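Local coordinates for protein 24-sterol C-methyltransferase (Haloferax volcanii, PDB 6F5Z) that probably transfers methyl groups from S-adenosylmethionine as a class I methyltransferase, working in complex with the small activator protein Trm112, at residues Thr161-His165 and Ala166-Glu170; Ala116-Pro119 and His120-Leu123; Glu144-Val147 and His148-Glu151; Glu151-Glu154 and His155-Ile158; Trp203-Arg206 and Glu207-Val210. All blocks are in the same frame, centred on the assembly; numbering follows the deposited sequence. Where two conformers were deposited one is given.

Contact 1 of 5, residues Thr161-His165 and Ala166-Glu170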
loop_
_atom_site.group_PDB
_atom_site.type_symbol
_atom_site.label_atom_id
_atom_site.label_comp_id
_atom_site.label_asym_id
_atom_site.label_seq_id
_atom_site.Cartn_x
_atom_site.Cartn_y
_atom_site.Cartn_z
ATOM N N THR B 161 5.533 17.067 -15.769
ATOM C CA THR B 161 5.962 17.310 -14.406
ATOM C C THR B 161 6.897 16.171 -14.012
ATOM O O THR B 161 6.518 14.996 -14.064
ATOM C CB THR B 161 4.744 17.449 -13.492
ATOM O OG1 THR B 161 4.107 18.690 -13.818
ATOM C CG2 THR B 161 5.128 17.472 -11.999
ATOM N N ARG B 162 8.115 16.522 -13.608
ATOM C CA ARG B 162 9.130 15.537 -13.257
ATOM C C ARG B 162 9.365 15.638 -11.768
ATOM O O ARG B 162 10.008 16.571 -11.298
ATOM C CB ARG B 162 10.429 15.789 -14.035
ATOM C CG ARG B 162 11.290 14.526 -14.076
ATOM C CD ARG B 162 12.464 14.720 -15.027
ATOM N NE ARG B 162 13.597 15.307 -14.312
ATOM C CZ ARG B 162 14.600 15.958 -14.891
ATOM N NH1 ARG B 162 15.604 16.418 -14.161
ATOM N NH2 ARG B 162 14.592 16.179 -16.197
ATOM N N TRP B 163 8.771 14.724 -11.001
ATOM C CA TRP B 163 8.923 14.757 -9.560
ATOM C C TRP B 163 9.741 13.591 -9.082
ATOM O O TRP B 163 9.695 12.513 -9.690
ATOM C CB TRP B 163 7.563 14.667 -8.854
ATOM C CG TRP B 163 6.754 15.932 -8.814
ATOM C CD1 TRP B 163 7.183 17.218 -9.052
ATOM C CD2 TRP B 163 5.359 16.019 -8.526
ATOM N NE1 TRP B 163 6.122 18.095 -8.942
ATOM C CE2 TRP B 163 4.990 17.380 -8.598
ATOM C CE3 TRP B 163 4.372 15.061 -8.239
ATOM C CZ2 TRP B 163 3.659 17.799 -8.389
ATOM C CZ3 TRP B 163 3.076 15.475 -8.003
ATOM C CH2 TRP B 163 2.727 16.830 -8.088
ATOM N N SER B 164 10.435 13.782 -7.947
ATOM C CA SER B 164 11.126 12.653 -7.302
ATOM C C SER B 164 10.123 11.795 -6.485
ATOM O O SER B 164 8.988 12.206 -6.264
ATOM C CB SER B 164 12.182 13.171 -6.327
ATOM O OG SER B 164 11.491 13.908 -5.336
ATOM N N HIS B 165 10.577 10.657 -5.956
ATOM C CA HIS B 165 9.720 9.850 -5.074
ATOM C C HIS B 165 9.225 10.765 -3.920
ATOM O O HIS B 165 8.031 10.780 -3.588
ATOM C CB HIS B 165 10.527 8.707 -4.446
ATOM C CG HIS B 165 10.846 7.562 -5.354
ATOM N ND1 HIS B 165 10.847 6.249 -4.866
ATOM C CD2 HIS B 165 11.120 7.527 -6.675
ATOM C CE1 HIS B 165 11.195 5.480 -5.894
ATOM N NE2 HIS B 165 11.402 6.196 -6.996
ATOM N N ALA B 166 10.157 11.534 -3.305
ATOM C CA ALA B 166 9.773 12.414 -2.179
ATOM C C ALA B 166 8.770 13.478 -2.588
ATOM O O ALA B 166 7.820 13.776 -1.849
ATOM C CB ALA B 166 11.017 13.044 -1.548
ATOM N N GLU B 167 8.953 14.056 -3.771
ATOM C CA GLU B 167 8.002 15.071 -4.234
ATOM C C GLU B 167 6.598 14.518 -4.449
ATOM O O GLU B 167 5.606 15.219 -4.203
ATOM C CB GLU B 167 8.510 15.756 -5.497
ATOM C CG GLU B 167 9.609 16.769 -5.169
ATOM C CD GLU B 167 10.392 17.275 -6.366
ATOM O OE1 GLU B 167 10.600 16.505 -7.332
ATOM O OE2 GLU B 167 10.853 18.438 -6.306
ATOM N N TYR B 168 6.484 13.247 -4.916
ATOM C CA TYR B 168 5.157 12.637 -5.063
ATOM C C TYR B 168 4.539 12.463 -3.666
ATOM O O TYR B 168 3.373 12.781 -3.490
ATOM C CB TYR B 168 5.270 11.244 -5.713
ATOM C CG TYR B 168 5.117 11.319 -7.214
ATOM C CD1 TYR B 168 3.853 11.328 -7.806
ATOM C CD2 TYR B 168 6.233 11.410 -8.054
ATOM C CE1 TYR B 168 3.699 11.456 -9.186
ATOM C CE2 TYR B 168 6.085 11.497 -9.444
ATOM C CZ TYR B 168 4.817 11.564 -10.000
ATOM O OH TYR B 168 4.651 11.713 -11.350
ATOM N N ARG B 169 5.323 12.046 -2.657
ATOM C CA ARG B 169 4.733 11.871 -1.316
ATOM C C ARG B 169 4.283 13.226 -0.754
ATOM O O ARG B 169 3.182 13.331 -0.196
ATOM C CB ARG B 169 5.730 11.199 -0.350
ATOM C CG ARG B 169 6.197 9.827 -0.827
ATOM C CD ARG B 169 6.862 8.972 0.271
ATOM N NE ARG B 169 7.962 9.663 0.949
ATOM C CZ ARG B 169 9.211 9.703 0.489
ATOM N NH1 ARG B 169 9.515 9.163 -0.694
ATOM N NH2 ARG B 169 10.167 10.305 1.191
ATOM N N GLU B 170 5.142 14.252 -0.915
ATOM C CA GLU B 170 4.816 15.576 -0.411
ATOM C C GLU B 170 3.582 16.133 -1.106
ATOM O O GLU B 170 2.714 16.703 -0.448
ATOM C CB GLU B 170 6.011 16.524 -0.618
ATOM C CG GLU B 170 7.250 16.147 0.195
ATOM C CD GLU B 170 8.589 16.704 -0.282
ATOM O OE1 GLU B 170 8.608 17.529 -1.224
ATOM O OE2 GLU B 170 9.630 16.301 0.284
HETATM O O HOH W 1 6.952 12.800 -12.536
#
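Ser-164 and Glu-167 trade hydrogen bonds at the start of helix 165-174. The backbone N of Ser-164 donates to Glu-167 OE1 at 2.8 Å, using the carboxylate lone pair that points away from the other oxygen, while the backbone N of Glu-167 donates to Ser-164 OG at 3.0 Å. This is a capping box, with Ser-164 as N-cap. A serine suits the place because its OG, held between the backbone N and the carbonyl carbon (chi1 62°), reaches this first-turn amide. Glu-167 runs extended beyond CG, and this length brings its carboxylate back to the loop. Replacing Glu-167 with an alanine removes OE1, and the Ser-164 amide would probably be left without its acceptor and the helix start less firmly held. The Ser-164 carbonyl is used as well, by the N of Tyr-168. His-165 O accepts from Arg-169 N at 3.1 Å, in the carbonyl plane, and also from Gln-182 NE2.

On the inner side, the edge of Trp-163 meets the face of Tyr-168 in a T-shaped pair, planes at 79°, with Trp-163 CE3 over the centre of the phenol. Beyond that ring one water ties three groups together: it donates to Thr-161 O at 2.7 Å and accepts from Trp-163 N and, at 2.8 Å, from Tyr-168 OH, so that the buried tyrosine has a polar partner for its hydroxyl.

Contact 2 of 5, residues Ala116-Pro119 and His120-Leu123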
loop_
_atom_site.group_PDB
_atom_site.type_symbol
_atom_site.label_atom_id
_atom_site.label_comp_id
_atom_site.label_asym_id
_atom_site.label_seq_id
_atom_site.Cartn_x
_atom_site.Cartn_y
_atom_site.Cartn_z
ATOM N N ALA B 116 -0.499 16.119 -16.564
ATOM C CA ALA B 116 -1.497 17.074 -16.049
ATOM C C ALA B 116 -0.936 18.488 -16.122
ATOM O O ALA B 116 0.230 18.681 -15.778
ATOM C CB ALA B 116 -1.863 16.754 -14.608
ATOM N N ALA B 117 -1.774 19.463 -16.527
ATOM C CA ALA B 117 -1.349 20.875 -16.609
ATOM C C ALA B 117 -1.064 21.450 -15.227
ATOM O O ALA B 117 -0.164 22.283 -15.073
ATOM C CB ALA B 117 -2.426 21.706 -17.321
ATOM N N ASP B 118 -1.833 21.012 -14.214
ATOM C CA ASP B 118 -1.671 21.537 -12.868
ATOM C C ASP B 118 -1.776 20.308 -11.965
ATOM O O ASP B 118 -2.849 19.971 -11.469
ATOM C CB ASP B 118 -2.782 22.564 -12.616
ATOM C CG ASP B 118 -2.812 23.237 -11.257
ATOM O OD1 ASP B 118 -2.051 22.827 -10.369
ATOM O OD2 ASP B 118 -3.641 24.152 -11.071
ATOM N N PRO B 119 -0.668 19.554 -11.847
ATOM C CA PRO B 119 -0.719 18.278 -11.112
ATOM C C PRO B 119 -1.207 18.390 -9.672
ATOM O O PRO B 119 -1.900 17.486 -9.166
ATOM C CB PRO B 119 0.721 17.754 -11.210
ATOM C CG PRO B 119 1.565 18.986 -11.495
ATOM C CD PRO B 119 0.673 19.794 -12.412
ATOM N N HIS B 120 -0.851 19.490 -8.981
ATOM C CA HIS B 120 -1.338 19.660 -7.613
ATOM C C HIS B 120 -2.887 19.782 -7.614
ATOM O O HIS B 120 -3.548 19.190 -6.753
ATOM C CB HIS B 120 -0.656 20.883 -6.978
ATOM C CG HIS B 120 0.772 20.602 -6.607
ATOM N ND1 HIS B 120 1.847 21.198 -7.258
ATOM C CD2 HIS B 120 1.248 19.791 -5.630
ATOM C CE1 HIS B 120 2.934 20.737 -6.642
ATOM N NE2 HIS B 120 2.612 19.874 -5.662
ATOM N N HIS B 121 -3.464 20.512 -8.589
ATOM C CA HIS B 121 -4.927 20.635 -8.658
ATOM C C HIS B 121 -5.562 19.289 -9.029
ATOM O O HIS B 121 -6.598 18.924 -8.485
ATOM C CB HIS B 121 -5.360 21.741 -9.621
ATOM C CG HIS B 121 -6.845 21.904 -9.708
ATOM N ND1 HIS B 121 -7.602 22.260 -8.601
ATOM C CD2 HIS B 121 -7.682 21.655 -10.741
ATOM C CE1 HIS B 121 -8.863 22.265 -9.017
ATOM N NE2 HIS B 121 -8.956 21.905 -10.290
ATOM N N THR B 122 -4.896 18.527 -9.902
ATOM C CA THR B 122 -5.433 17.186 -10.234
ATOM C C THR B 122 -5.476 16.335 -8.952
ATOM O O THR B 122 -6.456 15.630 -8.742
ATOM C CB THR B 122 -4.604 16.546 -11.345
ATOM O OG1 THR B 122 -4.808 17.330 -12.540
ATOM C CG2 THR B 122 -5.027 15.095 -11.616
ATOM N N LEU B 123 -4.426 16.378 -8.099
ATOM C CA LEU B 123 -4.476 15.604 -6.859
ATOM C C LEU B 123 -5.637 16.026 -5.948
ATOM O O LEU B 123 -6.262 15.202 -5.307
ATOM C CB LEU B 123 -3.155 15.698 -6.103
ATOM C CG LEU B 123 -1.992 14.993 -6.782
ATOM C CD1 LEU B 123 -0.662 15.381 -6.157
ATOM C CD2 LEU B 123 -2.174 13.454 -6.760
HETATM O O HOH W 2 -4.307 19.506 -14.183
HETATM O O HOH W 3 0.440 21.963 -9.951
#
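Thr-122 N donates to the Asp-118 carbonyl at 3.0 Å, which begins the regular pattern of helix 119-129, and Pro-119 O takes up Leu-123 N in the same way. Asp-118 OD1 accepts a hydrogen bond from a water at 2.7 Å, and that water in turn accepts from the backbone N of His-120. The same OD1 caps the helix by accepting from the backbone N of His-121 at 3.2 Å, the N-H meeting it from above the carboxylate plane, 69° out of it. One carboxylate oxygen thus serves two amides of the first turn, one directly and one through the water. Asp-118 has CG anti to its own backbone N (chi1 180°), a torsion that swings the carboxylate forward alongside the first turn.

A second water joins the loop to the helix, accepting from Asp-118 N at 2.9 Å and donating to Thr-122 OG1. That hydroxyl is also hydrogen-bonded to the carbonyl of Phe-94.

Around these bonds the packing is close. Asp-118 OD2 rests on CB of His-121 at 3.3 Å, and the buried CB of Ala-116 touches Thr-122 OG1 at 3.6 Å; the side chain of Ala-116 is about 5 Å from the bound S-adenosyl-L-homocysteine, where a methyl group takes little room. Pro-119 suits the first helical position, where its lack of an N-H costs no helical bond and its ring favours the helical phi of -57°. A negative aspartate at the N-terminus of a helix would probably be favoured by the helix dipole, and the carboxylate here, gripped by an amide and a water, is consistent with such a charged cap.

Contact 3 of 5, residues Glu144-Val147 and His148-Glu151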
loop_
_atom_site.group_PDB
_atom_site.type_symbol
_atom_site.label_atom_id
_atom_site.label_comp_id
_atom_site.label_asym_id
_atom_site.label_seq_id
_atom_site.Cartn_x
_atom_site.Cartn_y
_atom_site.Cartn_z
ATOM N N GLU B 144 12.008 11.710 -11.276
ATOM C CA GLU B 144 13.375 12.201 -11.134
ATOM C C GLU B 144 14.445 11.123 -11.080
ATOM O O GLU B 144 15.453 11.228 -11.800
ATOM C CB GLU B 144 13.510 13.126 -9.909
ATOM C CG GLU B 144 14.800 13.953 -9.921
ATOM C CD GLU B 144 14.828 14.957 -11.055
ATOM O OE1 GLU B 144 13.751 15.449 -11.468
ATOM O OE2 GLU B 144 15.955 15.321 -11.465
ATOM N N GLU B 145 14.254 10.113 -10.236
ATOM C CA GLU B 145 15.266 9.083 -10.036
ATOM C C GLU B 145 15.501 8.242 -11.303
ATOM O O GLU B 145 16.591 7.651 -11.434
ATOM C CB GLU B 145 14.891 8.184 -8.847
ATOM C CG GLU B 145 14.963 8.909 -7.505
ATOM C CD GLU B 145 13.685 9.613 -7.069
ATOM O OE1 GLU B 145 12.849 9.958 -7.930
ATOM O OE2 GLU B 145 13.526 9.822 -5.849
ATOM N N ASN B 146 14.504 8.166 -12.212
ATOM C CA ASN B 146 14.680 7.363 -13.441
ATOM C C ASN B 146 15.405 8.269 -14.444
ATOM O O ASN B 146 14.794 8.944 -15.262
ATOM C CB ASN B 146 13.345 6.839 -13.961
ATOM C CG ASN B 146 13.479 6.038 -15.233
ATOM O OD1 ASN B 146 14.592 5.668 -15.652
ATOM N ND2 ASN B 146 12.354 5.812 -15.903
ATOM N N VAL B 147 16.745 8.298 -14.332
ATOM C CA VAL B 147 17.557 9.247 -15.093
ATOM C C VAL B 147 17.334 9.111 -16.616
ATOM O O VAL B 147 17.311 10.125 -17.320
ATOM C CB VAL B 147 19.049 9.201 -14.668
ATOM C CG1 VAL B 147 19.618 7.791 -14.744
ATOM C CG2 VAL B 147 19.909 10.196 -15.456
ATOM N N HIS B 148 17.100 7.875 -17.088
ATOM C CA HIS B 148 16.850 7.548 -18.489
ATOM C C HIS B 148 15.568 8.195 -19.036
ATOM O O HIS B 148 15.391 8.312 -20.252
ATOM C CB HIS B 148 16.751 6.022 -18.631
ATOM C CG HIS B 148 17.629 5.268 -17.686
ATOM N ND1 HIS B 148 17.215 4.978 -16.399
ATOM C CD2 HIS B 148 18.890 4.800 -17.855
ATOM C CE1 HIS B 148 18.219 4.314 -15.847
ATOM N NE2 HIS B 148 19.238 4.164 -16.686
ATOM N N SER B 149 14.640 8.606 -18.134
ATOM C CA SER B 149 13.382 9.201 -18.582
ATOM C C SER B 149 13.484 10.678 -18.794
ATOM O O SER B 149 12.567 11.259 -19.360
ATOM C CB SER B 149 12.257 8.926 -17.580
ATOM O OG SER B 149 12.395 9.634 -16.355
ATOM N N HIS B 150 14.544 11.310 -18.275
ATOM C CA HIS B 150 14.631 12.775 -18.337
ATOM C C HIS B 150 14.516 13.299 -19.780
ATOM O O HIS B 150 13.755 14.241 -20.049
ATOM C CB HIS B 150 15.934 13.262 -17.704
ATOM C CG HIS B 150 16.064 12.982 -16.242
ATOM N ND1 HIS B 150 17.171 13.385 -15.545
ATOM C CD2 HIS B 150 15.223 12.340 -15.393
ATOM C CE1 HIS B 150 16.991 12.973 -14.297
ATOM N NE2 HIS B 150 15.824 12.351 -14.162
ATOM N N GLU B 151 15.185 12.610 -20.722
ATOM C CA GLU B 151 15.169 13.002 -22.134
ATOM C C GLU B 151 13.801 12.880 -22.800
ATOM O O GLU B 151 13.643 13.380 -23.904
ATOM C CB GLU B 151 16.241 12.242 -22.939
ATOM C CG GLU B 151 15.935 10.764 -23.138
ATOM C CD GLU B 151 17.162 9.897 -23.348
ATOM O OE1 GLU B 151 17.712 9.390 -22.341
ATOM O OE2 GLU B 151 17.570 9.723 -24.518
HETATM O O HOH W 4 17.446 10.988 -20.049
#
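His-150 NE2 donates to the carbonyl of Glu-144 at 2.6 Å, with the oxygen close to the plane of the imidazole. His-148, in one of its two conformers, donates from ND1 to Asn-146 OD1 at 2.8 Å, again in the ring plane and nearly straight in line with the amide C=O, at 174°. Asn-146 can reach it because CG lies anti to the backbone N (chi1 179°); its other amide atom, ND2, is hydrogen-bonded to Asn-141 O. Asn-146 O is gripped twice by Ser-149, by OG at 2.7 Å and by the backbone N at 2.9 Å; the short serine side chain lets OG bond back to the carbonyl three residues earlier, beside its own N-H. His-150 N donates to Val-147 O, and a water bridges this carbonyl to both N and OE1 of Glu-151.

Two CH-pi contacts come from Val-147. Its CG1 lies over the face of the His-148 ring, 4.0 Å from the centroid in that same conformer, and its backbone CA sits over the His-150 ring at 3.8 Å from the centroid. Outside, the Glu-144 carboxylate forms a salt bridge with Arg-162.

Asn-146 is the centre of an inverse gamma turn, which leads into a short helically wound run at 148-150, part of the long connection between strand 134-140 and helix 165-174.

Contact 4 of 5, residues Glu151-Glu154 and His155-Ile158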
loop_
_atom_site.group_PDB
_atom_site.type_symbol
_atom_site.label_atom_id
_atom_site.label_comp_id
_atom_site.label_asym_id
_atom_site.label_seq_id
_atom_site.Cartn_x
_atom_site.Cartn_y
_atom_site.Cartn_z
ATOM N N GLU B 151 15.185 12.610 -20.722
ATOM C CA GLU B 151 15.169 13.002 -22.134
ATOM C C GLU B 151 13.801 12.880 -22.800
ATOM O O GLU B 151 13.643 13.380 -23.904
ATOM C CB GLU B 151 16.241 12.242 -22.939
ATOM C CG GLU B 151 15.935 10.764 -23.138
ATOM C CD GLU B 151 17.162 9.897 -23.348
ATOM O OE1 GLU B 151 17.712 9.390 -22.341
ATOM O OE2 GLU B 151 17.570 9.723 -24.518
ATOM N N TRP B 152 12.799 12.237 -22.149
ATOM C CA TRP B 152 11.492 12.083 -22.781
ATOM C C TRP B 152 10.821 13.405 -23.101
ATOM O O TRP B 152 10.076 13.478 -24.069
ATOM C CB TRP B 152 10.539 11.181 -21.969
ATOM C CG TRP B 152 11.036 9.785 -21.722
ATOM C CD1 TRP B 152 12.150 9.185 -22.245
ATOM C CD2 TRP B 152 10.368 8.786 -20.940
ATOM N NE1 TRP B 152 12.239 7.882 -21.797
ATOM C CE2 TRP B 152 11.150 7.611 -21.001
ATOM C CE3 TRP B 152 9.213 8.792 -20.139
ATOM C CZ2 TRP B 152 10.808 6.454 -20.297
ATOM C CZ3 TRP B 152 8.862 7.637 -19.465
ATOM C CH2 TRP B 152 9.653 6.484 -19.554
ATOM N N GLN B 153 11.110 14.455 -22.317
ATOM C CA GLN B 153 10.522 15.765 -22.543
ATOM C C GLN B 153 10.907 16.335 -23.937
ATOM O O GLN B 153 10.103 17.061 -24.535
ATOM C CB GLN B 153 10.847 16.717 -21.385
ATOM C CG GLN B 153 10.314 18.135 -21.578
ATOM C CD GLN B 153 8.800 18.195 -21.559
ATOM O OE1 GLN B 153 8.096 18.023 -22.580
ATOM N NE2 GLN B 153 8.277 18.441 -20.378
ATOM N N GLU B 154 12.061 15.906 -24.480
ATOM C CA GLU B 154 12.567 16.352 -25.809
ATOM C C GLU B 154 11.706 15.930 -26.995
ATOM O O GLU B 154 11.781 16.551 -28.065
ATOM C CB GLU B 154 14.007 15.866 -26.027
ATOM C CG GLU B 154 15.050 16.573 -25.177
ATOM C CD GLU B 154 16.476 16.078 -25.363
ATOM O OE1 GLU B 154 16.822 15.643 -26.486
ATOM O OE2 GLU B 154 17.255 16.146 -24.385
ATOM N N HIS B 155 10.914 14.865 -26.845
ATOM C CA HIS B 155 10.065 14.455 -27.959
ATOM C C HIS B 155 8.582 14.601 -27.656
ATOM O O HIS B 155 7.744 14.107 -28.409
ATOM C CB HIS B 155 10.426 13.045 -28.428
ATOM C CG HIS B 155 10.129 11.975 -27.433
ATOM N ND1 HIS B 155 11.132 11.411 -26.666
ATOM C CD2 HIS B 155 8.958 11.352 -27.157
ATOM C CE1 HIS B 155 10.540 10.476 -25.935
ATOM N NE2 HIS B 155 9.225 10.422 -26.179
ATOM N N ILE B 156 8.253 15.327 -26.577
ATOM C CA ILE B 156 6.874 15.541 -26.157
ATOM C C ILE B 156 6.589 17.034 -26.100
ATOM O O ILE B 156 7.333 17.771 -25.452
ATOM C CB ILE B 156 6.598 14.786 -24.806
ATOM C CG1 ILE B 156 6.660 13.235 -25.030
ATOM C CG2 ILE B 156 5.252 15.222 -24.179
ATOM C CD1 ILE B 156 6.815 12.357 -23.805
ATOM N N SER B 157 5.519 17.479 -26.793
ATOM C CA SER B 157 5.150 18.909 -26.879
ATOM C C SER B 157 4.416 19.442 -25.652
ATOM O O SER B 157 4.323 20.658 -25.489
ATOM C CB SER B 157 4.357 19.203 -28.153
ATOM O OG SER B 157 5.138 18.873 -29.293
ATOM N N ILE B 158 3.905 18.549 -24.790
ATOM C CA ILE B 158 3.219 18.928 -23.538
ATOM C C ILE B 158 4.298 19.103 -22.452
ATOM O O ILE B 158 5.239 18.303 -22.379
ATOM C CB ILE B 158 2.218 17.798 -23.143
ATOM C CG1 ILE B 158 1.064 17.719 -24.149
ATOM C CG2 ILE B 158 1.701 17.934 -21.670
ATOM C CD1 ILE B 158 0.170 16.474 -23.957
#
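Trp-152 O is approached from two directions by His-155. The backbone N of His-155 donates to it at 3.2 Å, from above the carbonyl plane, while the imidazole of the same residue lies across the oxygen, which sits 3.4 Å from the ring plane and over its centre. His-155 is folded back this way because CG stands between its backbone N and carbonyl carbon (chi1 67°), and a flat ring can lie over the carbonyl oxygen. A second bond, from Ile-156 N to Gln-153 O at 3.3 Å, carries the winding one residue further.

The side chains add modest packing. The ring of His-155 comes near the indole of Trp-152 obliquely, planes at 47°, with CE1 of His-155 4.0 Å from CB of Trp-152. Ile-156 lays CD1 against Trp-152 O at 3.5 Å, and the same CD1 is 4.3 Å from Trp-152 CB; beyond the turn, this branched apolar residue touches Tyr-115.

Bonds from each N to the carbonyl three residues earlier mark a 3-10 turn, which here runs out into the non-helical chain of Ile-156 to Ile-158. Ile-158 then packs on Glu-6 and Phe-7 of helix 3-11, its side chain about 5 Å from S-adenosyl-L-homocysteine, beside the cofactor pocket.

Contact 5 of 5, residues Trp203-Arg206 and Glu207-Val210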
loop_
_atom_site.group_PDB
_atom_site.type_symbol
_atom_site.label_atom_id
_atom_site.label_comp_id
_atom_site.label_asym_id
_atom_site.label_seq_id
_atom_site.Cartn_x
_atom_site.Cartn_y
_atom_site.Cartn_z
ATOM N N TRP B 203 19.481 2.494 -26.007
ATOM C CA TRP B 203 20.463 2.317 -24.942
ATOM C C TRP B 203 21.864 2.267 -25.400
ATOM O O TRP B 203 22.169 1.465 -26.284
ATOM C CB TRP B 203 20.130 1.009 -24.189
ATOM C CG TRP B 203 18.720 1.025 -23.694
ATOM C CD1 TRP B 203 17.639 0.437 -24.277
ATOM C CD2 TRP B 203 18.212 1.823 -22.618
ATOM N NE1 TRP B 203 16.485 0.789 -23.608
ATOM C CE2 TRP B 203 16.813 1.613 -22.565
ATOM C CE3 TRP B 203 18.820 2.622 -21.633
ATOM C CZ2 TRP B 203 15.999 2.248 -21.632
ATOM C CZ3 TRP B 203 18.007 3.263 -20.716
ATOM C CH2 TRP B 203 16.615 3.097 -20.742
ATOM N N GLU B 204 22.743 3.017 -24.731
ATOM C CA GLU B 204 24.156 3.019 -25.080
ATOM C C GLU B 204 24.888 1.825 -24.483
ATOM O O GLU B 204 25.873 1.367 -25.050
ATOM C CB GLU B 204 24.823 4.348 -24.666
ATOM C CG GLU B 204 25.006 4.561 -23.168
ATOM C CD GLU B 204 25.033 5.985 -22.636
ATOM O OE1 GLU B 204 25.616 6.872 -23.303
ATOM O OE2 GLU B 204 24.509 6.201 -21.518
ATOM N N THR B 205 24.436 1.352 -23.296
ATOM C CA THR B 205 25.077 0.230 -22.607
ATOM C C THR B 205 23.989 -0.660 -22.028
ATOM O O THR B 205 22.866 -0.191 -21.747
ATOM C CB THR B 205 25.951 0.712 -21.421
ATOM O OG1 THR B 205 25.139 1.317 -20.397
ATOM C CG2 THR B 205 27.089 1.671 -21.842
ATOM N N ARG B 206 24.324 -1.936 -21.877
ATOM C CA ARG B 206 23.419 -2.892 -21.245
ATOM C C ARG B 206 23.150 -2.458 -19.797
ATOM O O ARG B 206 22.014 -2.612 -19.316
ATOM C CB ARG B 206 24.082 -4.267 -21.257
ATOM C CG ARG B 206 23.093 -5.391 -20.983
ATOM C CD ARG B 206 23.742 -6.775 -21.023
ATOM N NE ARG B 206 22.733 -7.814 -20.835
ATOM C CZ ARG B 206 22.211 -8.158 -19.653
ATOM N NH1 ARG B 206 22.669 -7.602 -18.527
ATOM N NH2 ARG B 206 21.265 -9.089 -19.584
ATOM N N GLU B 207 24.182 -1.964 -19.081
ATOM C CA GLU B 207 24.046 -1.546 -17.678
ATOM C C GLU B 207 22.914 -0.530 -17.525
ATOM O O GLU B 207 22.173 -0.567 -16.538
ATOM C CB GLU B 207 25.352 -0.897 -17.143
ATOM C CG GLU B 207 26.488 -1.868 -16.875
ATOM C CD GLU B 207 27.423 -2.187 -18.034
ATOM O OE1 GLU B 207 27.008 -2.083 -19.216
ATOM O OE2 GLU B 207 28.532 -2.694 -17.741
ATOM N N ALA B 208 22.809 0.403 -18.492
ATOM C CA ALA B 208 21.768 1.435 -18.401
ATOM C C ALA B 208 20.382 0.833 -18.593
ATOM O O ALA B 208 19.439 1.208 -17.883
ATOM C CB ALA B 208 22.032 2.521 -19.454
ATOM N N MET B 209 20.256 -0.120 -19.508
ATOM C CA MET B 209 18.964 -0.766 -19.753
ATOM C C MET B 209 18.554 -1.571 -18.517
ATOM O O MET B 209 17.386 -1.531 -18.103
ATOM C CB MET B 209 19.032 -1.661 -20.996
ATOM C CG MET B 209 17.666 -2.092 -21.442
ATOM S SD MET B 209 17.780 -3.015 -23.000
ATOM C CE MET B 209 15.991 -3.167 -23.363
ATOM N N VAL B 210 19.506 -2.308 -17.917
ATOM C CA VAL B 210 19.194 -3.111 -16.728
ATOM C C VAL B 210 18.749 -2.154 -15.622
ATOM O O VAL B 210 17.752 -2.431 -14.961
ATOM C CB VAL B 210 20.416 -3.951 -16.270
ATOM C CG1 VAL B 210 20.184 -4.569 -14.893
ATOM C CG2 VAL B 210 20.721 -5.038 -17.285
#
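The indole of Trp-203 lies with one face against Met-209. Met-209 CG stands over the five-membered ring, 3.8 Å from its centroid and almost on the ring normal, a CH-pi contact. Its SD lies obliquely to the same ring, 3.7 Å from Trp-203 CD1, which makes this a Met-aromatic contact between the loop before helix 206-216 and its first turn. Methionine suits the place: with CG anti to the backbone N (chi1 -168°) and the chain extended beyond, it crosses the indole at about a right angle, laying CG and SD on the five-membered ring. Toward the six-membered ring, Trp-203 CE3 packs on Ala-208 CB at 3.9 Å, where a small side chain allows the approach. The indole also meets the ring of His-148, planes at about 65°, and touches Phe-198. A serine in place of Trp-203 would probably cost Met-209 the indole face it packs on and open a gap between loop and helix.

Thr-205 is the N-cap. Its OG1 accepts from the backbone N of Ala-208 at 3.1 Å, while its carbonyl receives weak bonds from Ala-208 N and Met-209 N. The first firm helical bond comes next, from Val-210 N to Arg-206 O at 2.9 Å.

Arg-206 is extended from CG to NE, and its NE is hydrogen-bonded to Pro-193 O in a loop. Val-210 meets the guanidinium obliquely, with CG2 3.5 Å from Arg-206 NH1.

In the fold
Along the chain the order is contact 2, 3, 4, 1 and 5. Contacts 2, 1 and 5 open helices 119-129, 165-174 and 206-216 of this Rossmann-like methyltransferase, while contacts 3 and 4, sharing Glu-151, lie in the long loop from strand 134-140 to helix 165-174. Contacts 1 and 2, centres about 13 Å apart, meet where Trp-163 packs on Pro-119 and His-120. Contact 3 joins contact 1 through the Arg-162 to Glu-144 salt bridge and packs on contact 5 through His-148, its centre about 13 Å from each of theirs. Contacts 2 and 5 are farthest apart, centres about 33 Å. The long loop thus runs between the neighbourhood of S-adenosyl-L-homocysteine, near contact 4, and contact 5, which contact 3 touches.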